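Periplasmic His/Glu/Gln/Arg/opine family-binding protein (Silicibacter pomeroyi, PDB 3I6V) probably captures polar amino acids such as histidine, glutamate, glutamine and arginine in the periplasm for an ABC importer, and binds lysine in the cleft between its lobes. Local coordinates at residues Thr85-Ala93 with Ile212-Tyr223; Thr99-Ala110 with Ala140-Phe150. One frame throughout, in Å; residues are numbered along the deposited sequence. Where two conformers were deposited one is given.

Contact 1: residues Thr85-Ala93 with Ile212-Tyr223; sequences TQNYIPPTA and IKKWFGEDAAVY
The C-terminal tail closes back over the chain where it leaves the first lobe, a mostly apolar contact with one polar bond: Y223 lies against N87 and P90 of the 85-93 segment, while I212 and F216, in the last turn of helix 207-216, meet I89 and P90 further along. The Y223 ring takes P90 over one face, with CG of the proline 3.7 Å from the ring centroid and 14° off its normal, a CH-pi contact; P90 CD approaches Y223 CZ to 3.5 Å. N87 OD1 lies near the ring plane at its edge and accepts the phenol proton, Y223 OH to N87 OD1 2.7 Å. The hydroxyl sits above the plane of the amide, 50° out of it, and not on a lone pair. A chi1 of 61° sets the N87 amide between its own backbone N and carbonyl carbon, which carries OD1 to the phenol, while ND2 bonds to the carbonyl of G178. In the type 2 periplasmic binding protein fold two lobes are joined by crossover segments, and 85-93 is one of them, running from strand 83-89 of one sheet into strand 93-98 of the other. With an alanine in place of N87, the Y223 hydroxyl would probably lose its acceptor and the G178 carbonyl its amide donor, leaving the ring held chiefly by P90 and by its cation-pi partner K203. Beyond the proline, I212 CD1 packs 4.0 Å from P90 CD, and I89 brings CD1 obliquely to F216 CE1 at 3.8 Å. Past the helix, G217 turns the chain with positive phi into a type I turn, and A221 comes back to set its CB 4.3 Å from P90 CB and 4.3 Å from T92 CG2.

Contact 2: residues Thr99-Ala110 with Ala140-Phe150; sequences TSDGADLSGIVA and AVRNGEADAVF
D147 turns its carboxylate beside its own backbone N (chi1 -65°), which brings OD1 to the amide of I108; T99, with CG2 likewise beside its backbone N, slides that methyl past V141 CG1 at 3.8 Å. The I108 N to D147 OD1 bond is 2.8 Å long and nearly straight at 174°, and it uses the anti lone pair of the carboxylate. Next to it, I108 O receives two weak bonds, from the amides of D147 and A148. Regular parallel pairing follows: A110 N donates to A148 O at 2.9 Å and F150 N to A110 O at 3.0 Å, joining strands 108-112 and 148-152 in the sheet of the second lobe. A110 CB lies on the side of the sheet facing helix 134-142, 4.0 Å from A146 CB, whereas A148 CB on the other side meets L105 CD2 at 3.9 Å. Helix 134-142 ends in a Schellman motif at G144 before the chain enters its strand, and a water links T99 N to D147 O. D147 thus supplies a side-chain acceptor where the ladder begins, and the straight N-H bond probably favours its charged form, the carboxylate of D104 opposing this mildly at most.

Overall arrangement
Contact 2 is nested along the chain within the loop that contact 1 closes: 85-93 comes first, then 99-110 and 140-150, and finally 212-223. Their centres lie 27 Å apart and their nearest atoms about 7 Å, without touching. Strand 93-98 connects them, since it begins at A93, the end of the 85-93 crossover, and pairs antiparallel with strand 148-152 of contact 2. Because 85-93 runs from the sheet of strand 83-89 to that of strand 93-98, contact 1 lies on a crossover beside the cleft, whereas contact 2 lies out in the second lobe. Bound lysine is about 7 Å from the side chain of T92 and about 9 Å from that of F150, neither of which belongs to its pocket.

Contact 1: residues Thr85-Ala93 with Ile212-Tyr223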
# COMPACT_ATOMS: atom_id res chain seq x y z
N THR A 85 7.89 3.84 -10.95
CA THR A 85 9.32 3.80 -10.59
C THR A 85 9.68 2.36 -10.28
O THR A 85 8.80 1.50 -10.23
CB THR A 85 9.62 4.66 -9.31
OG1 THR A 85 8.92 4.11 -8.17
CG2 THR A 85 9.22 6.10 -9.50
N GLN A 86 10.96 2.09 -10.02
CA GLN A 86 11.37 0.86 -9.37
C GLN A 86 10.66 0.74 -8.01
O GLN A 86 10.17 1.75 -7.47
CB GLN A 86 12.89 0.90 -9.13
CG GLN A 86 13.29 2.03 -8.15
CD GLN A 86 14.80 2.17 -8.07
OE1 GLN A 86 15.51 1.28 -7.59
NE2 GLN A 86 15.29 3.27 -8.58
N ASN A 87 10.64 -0.46 -7.43
CA ASN A 87 10.03 -0.59 -6.12
C ASN A 87 10.83 0.18 -5.01
O ASN A 87 12.04 0.45 -5.17
CB ASN A 87 9.68 -2.04 -5.75
CG ASN A 87 10.90 -3.01 -5.68
OD1 ASN A 87 12.02 -2.66 -5.28
ND2 ASN A 87 10.63 -4.26 -6.03
N TYR A 88 10.13 0.60 -3.96
CA TYR A 88 10.81 1.22 -2.84
C TYR A 88 10.59 0.43 -1.54
O TYR A 88 11.20 0.74 -0.51
CB TYR A 88 10.50 2.69 -2.72
CG TYR A 88 9.03 3.01 -2.59
CD1 TYR A 88 8.30 3.51 -3.68
CD2 TYR A 88 8.36 2.80 -1.37
CE1 TYR A 88 6.91 3.80 -3.56
CE2 TYR A 88 7.00 3.09 -1.24
CZ TYR A 88 6.29 3.60 -2.31
OH TYR A 88 4.95 3.85 -2.18
N ILE A 89 9.73 -0.58 -1.61
CA ILE A 89 9.72 -1.66 -0.64
C ILE A 89 9.76 -2.96 -1.46
O ILE A 89 9.09 -3.04 -2.50
CB ILE A 89 8.45 -1.64 0.25
CG1 ILE A 89 8.18 -0.23 0.81
CG2 ILE A 89 8.54 -2.72 1.40
CD1 ILE A 89 6.87 -0.14 1.63
N PRO A 90 10.57 -3.96 -1.02
CA PRO A 90 10.59 -5.25 -1.69
C PRO A 90 9.21 -5.91 -1.64
O PRO A 90 8.40 -5.57 -0.76
CB PRO A 90 11.65 -6.07 -0.89
CG PRO A 90 12.57 -4.98 -0.31
CD PRO A 90 11.58 -3.86 0.05
N PRO A 91 8.95 -6.85 -2.58
CA PRO A 91 7.66 -7.54 -2.58
C PRO A 91 7.43 -8.14 -1.20
O PRO A 91 8.34 -8.76 -0.64
CB PRO A 91 7.84 -8.65 -3.63
CG PRO A 91 8.97 -8.17 -4.52
CD PRO A 91 9.87 -7.36 -3.63
N THR A 92 6.26 -7.90 -0.60
CA THR A 92 5.93 -8.59 0.67
C THR A 92 4.60 -9.36 0.57
O THR A 92 3.81 -9.13 -0.34
CB THR A 92 5.97 -7.64 1.90
OG1 THR A 92 5.12 -6.52 1.67
CG2 THR A 92 7.42 -7.14 2.19
N ALA A 93 4.37 -10.29 1.49
CA ALA A 93 3.28 -11.22 1.34
C ALA A 93 1.91 -10.59 1.54
O ALA A 93 1.78 -9.47 2.08
CB ALA A 93 3.47 -12.40 2.30
N ILE A 212 12.84 1.66 6.16
CA ILE A 212 11.97 0.52 6.15
C ILE A 212 11.90 -0.16 7.54
O ILE A 212 10.80 -0.48 8.02
CB ILE A 212 12.37 -0.51 5.09
CG1 ILE A 212 12.13 0.05 3.67
CG2 ILE A 212 11.56 -1.78 5.31
CD1 ILE A 212 12.64 -0.88 2.53
N LYS A 213 13.06 -0.41 8.15
CA LYS A 213 13.11 -1.05 9.47
C LYS A 213 12.44 -0.14 10.52
O LYS A 213 11.66 -0.62 11.33
CB LYS A 213 14.55 -1.43 9.87
CG LYS A 213 15.10 -2.64 9.11
CD LYS A 213 16.62 -2.80 9.29
CE LYS A 213 17.15 -3.96 8.44
NZ LYS A 213 18.50 -3.61 7.81
N LYS A 214 12.71 1.16 10.48
CA LYS A 214 12.06 2.13 11.39
C LYS A 214 10.52 1.93 11.39
O LYS A 214 9.89 1.77 12.46
CB LYS A 214 12.43 3.57 11.00
CG LYS A 214 11.79 4.63 11.89
CD LYS A 214 12.06 6.04 11.33
CE LYS A 214 11.22 7.09 12.09
NZ LYS A 214 11.44 8.44 11.49
N TRP A 215 9.92 1.89 10.19
CA TRP A 215 8.45 1.81 10.09
C TRP A 215 7.85 0.40 10.09
O TRP A 215 6.74 0.22 10.55
CB TRP A 215 7.97 2.60 8.88
CG TRP A 215 8.11 4.08 9.05
CD1 TRP A 215 9.18 4.84 8.69
CD2 TRP A 215 7.15 4.97 9.61
NE1 TRP A 215 8.95 6.16 8.98
CE2 TRP A 215 7.71 6.27 9.56
CE3 TRP A 215 5.86 4.80 10.16
CZ2 TRP A 215 7.02 7.40 10.04
CZ3 TRP A 215 5.19 5.92 10.64
CH2 TRP A 215 5.77 7.20 10.58
N PHE A 216 8.58 -0.59 9.57
CA PHE A 216 8.03 -1.94 9.39
C PHE A 216 8.64 -2.99 10.33
O PHE A 216 8.16 -4.13 10.37
CB PHE A 216 8.12 -2.38 7.91
CG PHE A 216 7.29 -1.53 6.99
CD1 PHE A 216 7.88 -0.51 6.26
CD2 PHE A 216 5.91 -1.73 6.88
CE1 PHE A 216 7.13 0.33 5.41
CE2 PHE A 216 5.13 -0.90 6.05
CZ PHE A 216 5.73 0.14 5.31
N GLY A 217 9.67 -2.61 11.09
CA GLY A 217 10.25 -3.50 12.10
C GLY A 217 11.61 -4.05 11.71
O GLY A 217 11.94 -4.11 10.52
N GLU A 218 12.38 -4.49 12.71
CA GLU A 218 13.74 -5.01 12.48
C GLU A 218 13.81 -6.20 11.52
O GLU A 218 14.83 -6.42 10.86
CB GLU A 218 14.42 -5.37 13.82
CG GLU A 218 14.86 -4.15 14.64
CD GLU A 218 15.67 -3.15 13.81
OE1 GLU A 218 16.70 -3.56 13.21
OE2 GLU A 218 15.27 -1.96 13.75
N ASP A 219 12.72 -6.96 11.44
CA ASP A 219 12.69 -8.15 10.59
C ASP A 219 12.12 -7.91 9.19
O ASP A 219 12.03 -8.86 8.40
CB ASP A 219 11.93 -9.28 11.29
CG ASP A 219 12.78 -9.97 12.36
OD1 ASP A 219 14.03 -10.11 12.15
OD2 ASP A 219 12.21 -10.36 13.41
N ALA A 220 11.75 -6.67 8.88
CA ALA A 220 11.23 -6.31 7.55
C ALA A 220 12.21 -6.65 6.42
O ALA A 220 13.44 -6.55 6.57
CB ALA A 220 10.87 -4.83 7.51
N ALA A 221 11.66 -7.08 5.29
CA ALA A 221 12.46 -7.33 4.09
C ALA A 221 13.12 -6.03 3.62
O ALA A 221 12.46 -4.99 3.49
CB ALA A 221 11.58 -7.96 2.99
N VAL A 222 14.43 -6.08 3.39
CA VAL A 222 15.17 -4.91 2.94
C VAL A 222 15.97 -5.20 1.67
O VAL A 222 15.93 -6.31 1.17
CB VAL A 222 16.09 -4.37 4.04
CG1 VAL A 222 15.24 -3.72 5.14
CG2 VAL A 222 16.99 -5.50 4.60
N TYR A 223 16.67 -4.22 1.13
CA TYR A 223 17.39 -4.40 -0.13
C TYR A 223 18.80 -5.03 -0.00
O TYR A 223 19.60 -4.52 0.77
CB TYR A 223 17.42 -3.07 -0.88
CG TYR A 223 16.03 -2.69 -1.39
CD1 TYR A 223 15.23 -1.77 -0.69
CD2 TYR A 223 15.50 -3.30 -2.52
CE1 TYR A 223 13.94 -1.42 -1.14
CE2 TYR A 223 14.20 -2.97 -3.00
CZ TYR A 223 13.44 -2.04 -2.31
OH TYR A 223 12.20 -1.73 -2.80

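Contact 2: residues Thr99-Ala110 with Ala140-Phe150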
# COMPACT_ATOMS: atom_id res chain seq x y z
N THR A 99 -11.30 -14.05 12.90
CA THR A 99 -11.60 -14.07 14.35
C THR A 99 -11.43 -15.47 15.00
O THR A 99 -11.41 -15.58 16.23
CB THR A 99 -13.01 -13.53 14.65
OG1 THR A 99 -13.98 -14.37 14.00
CG2 THR A 99 -13.18 -12.09 14.13
N SER A 100 -11.30 -16.52 14.19
CA SER A 100 -10.98 -17.87 14.72
C SER A 100 -10.05 -18.63 13.79
O SER A 100 -9.96 -18.33 12.60
CB SER A 100 -12.25 -18.69 14.96
OG SER A 100 -12.86 -19.03 13.73
N ASP A 101 -9.33 -19.61 14.34
CA ASP A 101 -8.40 -20.41 13.55
C ASP A 101 -9.08 -21.23 12.45
O ASP A 101 -8.50 -21.44 11.37
CB ASP A 101 -7.53 -21.28 14.46
CG ASP A 101 -6.49 -20.45 15.23
OD1 ASP A 101 -6.02 -20.91 16.29
OD2 ASP A 101 -6.13 -19.34 14.78
N GLY A 102 -10.32 -21.64 12.69
CA GLY A 102 -11.05 -22.46 11.73
C GLY A 102 -11.95 -21.67 10.82
O GLY A 102 -12.95 -22.20 10.32
N ALA A 103 -11.63 -20.39 10.60
CA ALA A 103 -12.42 -19.56 9.69
C ALA A 103 -12.40 -20.20 8.31
O ALA A 103 -11.38 -20.73 7.89
CB ALA A 103 -11.87 -18.13 9.61
N ASP A 104 -13.54 -20.16 7.63
CA ASP A 104 -13.67 -20.70 6.29
C ASP A 104 -13.12 -19.71 5.23
O ASP A 104 -13.81 -18.78 4.79
CB ASP A 104 -15.15 -21.01 6.02
CG ASP A 104 -15.39 -21.57 4.64
OD1 ASP A 104 -14.41 -21.99 3.97
OD2 ASP A 104 -16.56 -21.56 4.22
N LEU A 105 -11.89 -19.96 4.80
CA LEU A 105 -11.21 -19.14 3.79
C LEU A 105 -11.79 -19.30 2.38
O LEU A 105 -11.35 -18.63 1.46
CB LEU A 105 -9.70 -19.43 3.77
CG LEU A 105 -8.95 -19.31 5.08
CD1 LEU A 105 -7.43 -19.37 4.86
CD2 LEU A 105 -9.37 -18.02 5.86
N SER A 106 -12.75 -20.20 2.21
CA SER A 106 -13.45 -20.32 0.94
C SER A 106 -14.84 -19.73 1.07
O SER A 106 -15.65 -19.80 0.17
CB SER A 106 -13.49 -21.78 0.46
OG SER A 106 -12.19 -22.23 0.10
N GLY A 107 -15.12 -19.11 2.22
CA GLY A 107 -16.41 -18.43 2.42
C GLY A 107 -16.40 -17.01 1.87
O GLY A 107 -15.99 -16.77 0.70
N ILE A 108 -16.85 -16.07 2.70
CA ILE A 108 -16.92 -14.66 2.32
C ILE A 108 -15.62 -13.99 2.73
O ILE A 108 -15.30 -13.92 3.93
CB ILE A 108 -18.14 -13.95 2.95
CG1 ILE A 108 -19.43 -14.49 2.30
CG2 ILE A 108 -18.03 -12.46 2.74
CD1 ILE A 108 -20.68 -14.31 3.15
N VAL A 109 -14.86 -13.51 1.75
CA VAL A 109 -13.58 -12.89 2.05
C VAL A 109 -13.63 -11.41 1.66
O VAL A 109 -14.00 -11.07 0.55
CB VAL A 109 -12.35 -13.66 1.46
CG1 VAL A 109 -11.04 -12.99 1.87
CG2 VAL A 109 -12.32 -15.11 1.96
N ALA A 110 -13.34 -10.55 2.64
CA ALA A 110 -13.30 -9.11 2.43
C ALA A 110 -11.94 -8.72 1.82
O ALA A 110 -10.90 -9.26 2.19
CB ALA A 110 -13.48 -8.37 3.76
N ALA A 140 -15.45 -5.44 8.71
CA ALA A 140 -16.33 -6.50 8.19
C ALA A 140 -16.05 -7.86 8.84
O ALA A 140 -16.96 -8.67 9.03
CB ALA A 140 -16.25 -6.62 6.63
N VAL A 141 -14.79 -8.10 9.18
CA VAL A 141 -14.38 -9.34 9.86
C VAL A 141 -14.80 -9.30 11.34
O VAL A 141 -15.44 -10.24 11.83
CB VAL A 141 -12.86 -9.55 9.74
CG1 VAL A 141 -12.38 -10.67 10.67
CG2 VAL A 141 -12.49 -9.87 8.27
N ARG A 142 -14.47 -8.20 12.02
CA ARG A 142 -14.78 -8.00 13.43
C ARG A 142 -16.27 -8.13 13.71
O ARG A 142 -16.65 -8.74 14.71
CB ARG A 142 -14.25 -6.64 13.91
CG ARG A 142 -13.78 -6.67 15.35
CD ARG A 142 -13.74 -5.24 15.91
NE ARG A 142 -13.77 -5.22 17.37
CZ ARG A 142 -14.83 -4.85 18.10
NH1 ARG A 142 -15.96 -4.47 17.50
NH2 ARG A 142 -14.76 -4.88 19.42
N ASN A 143 -17.11 -7.60 12.82
CA ASN A 143 -18.56 -7.63 13.03
C ASN A 143 -19.27 -8.85 12.42
O ASN A 143 -20.50 -8.95 12.45
CB ASN A 143 -19.17 -6.29 12.58
CG ASN A 143 -18.56 -5.10 13.30
OD1 ASN A 143 -18.21 -5.19 14.49
ND2 ASN A 143 -18.39 -3.99 12.59
N GLY A 144 -18.48 -9.78 11.87
CA GLY A 144 -19.00 -11.06 11.34
C GLY A 144 -19.65 -11.04 9.97
O GLY A 144 -20.18 -12.05 9.53
N GLU A 145 -19.62 -9.90 9.29
CA GLU A 145 -20.12 -9.82 7.92
C GLU A 145 -19.25 -10.65 6.93
O GLU A 145 -19.72 -11.07 5.88
CB GLU A 145 -20.27 -8.37 7.44
CG GLU A 145 -20.37 -8.26 5.89
CD GLU A 145 -20.41 -6.83 5.31
OE1 GLU A 145 -20.28 -5.83 6.07
OE2 GLU A 145 -20.57 -6.72 4.07
N ALA A 146 -17.99 -10.88 7.28
CA ALA A 146 -17.11 -11.66 6.43
C ALA A 146 -16.33 -12.67 7.26
O ALA A 146 -15.94 -12.39 8.40
CB ALA A 146 -16.15 -10.73 5.65
N ASP A 147 -16.08 -13.83 6.66
CA ASP A 147 -15.28 -14.91 7.28
C ASP A 147 -13.82 -14.57 7.53
O ASP A 147 -13.20 -15.05 8.49
CB ASP A 147 -15.42 -16.18 6.40
CG ASP A 147 -16.85 -16.72 6.40
OD1 ASP A 147 -17.55 -16.71 5.35
OD2 ASP A 147 -17.30 -17.12 7.50
N ALA A 148 -13.23 -13.77 6.64
CA ALA A 148 -11.85 -13.35 6.79
C ALA A 148 -11.58 -12.14 5.89
O ALA A 148 -12.39 -11.79 5.04
CB ALA A 148 -10.88 -14.50 6.46
N VAL A 149 -10.44 -11.53 6.09
CA VAL A 149 -9.97 -10.45 5.21
C VAL A 149 -8.66 -10.93 4.60
O VAL A 149 -7.84 -11.54 5.30
CB VAL A 149 -9.76 -9.11 5.98
CG1 VAL A 149 -8.88 -9.34 7.22
CG2 VAL A 149 -9.14 -8.05 5.06
N PHE A 150 -8.46 -10.62 3.32
CA PHE A 150 -7.19 -10.91 2.64
C PHE A 150 -6.56 -9.58 2.25
O PHE A 150 -7.15 -8.81 1.51
CB PHE A 150 -7.48 -11.77 1.40
CG PHE A 150 -6.24 -12.27 0.68
CD1 PHE A 150 -5.34 -13.14 1.32
CD2 PHE A 150 -6.00 -11.89 -0.64
CE1 PHE A 150 -4.20 -13.61 0.63
CE2 PHE A 150 -4.89 -12.35 -1.35
CZ PHE A 150 -3.98 -13.22 -0.71
O HOH W 1 -13.46 -14.40 11.11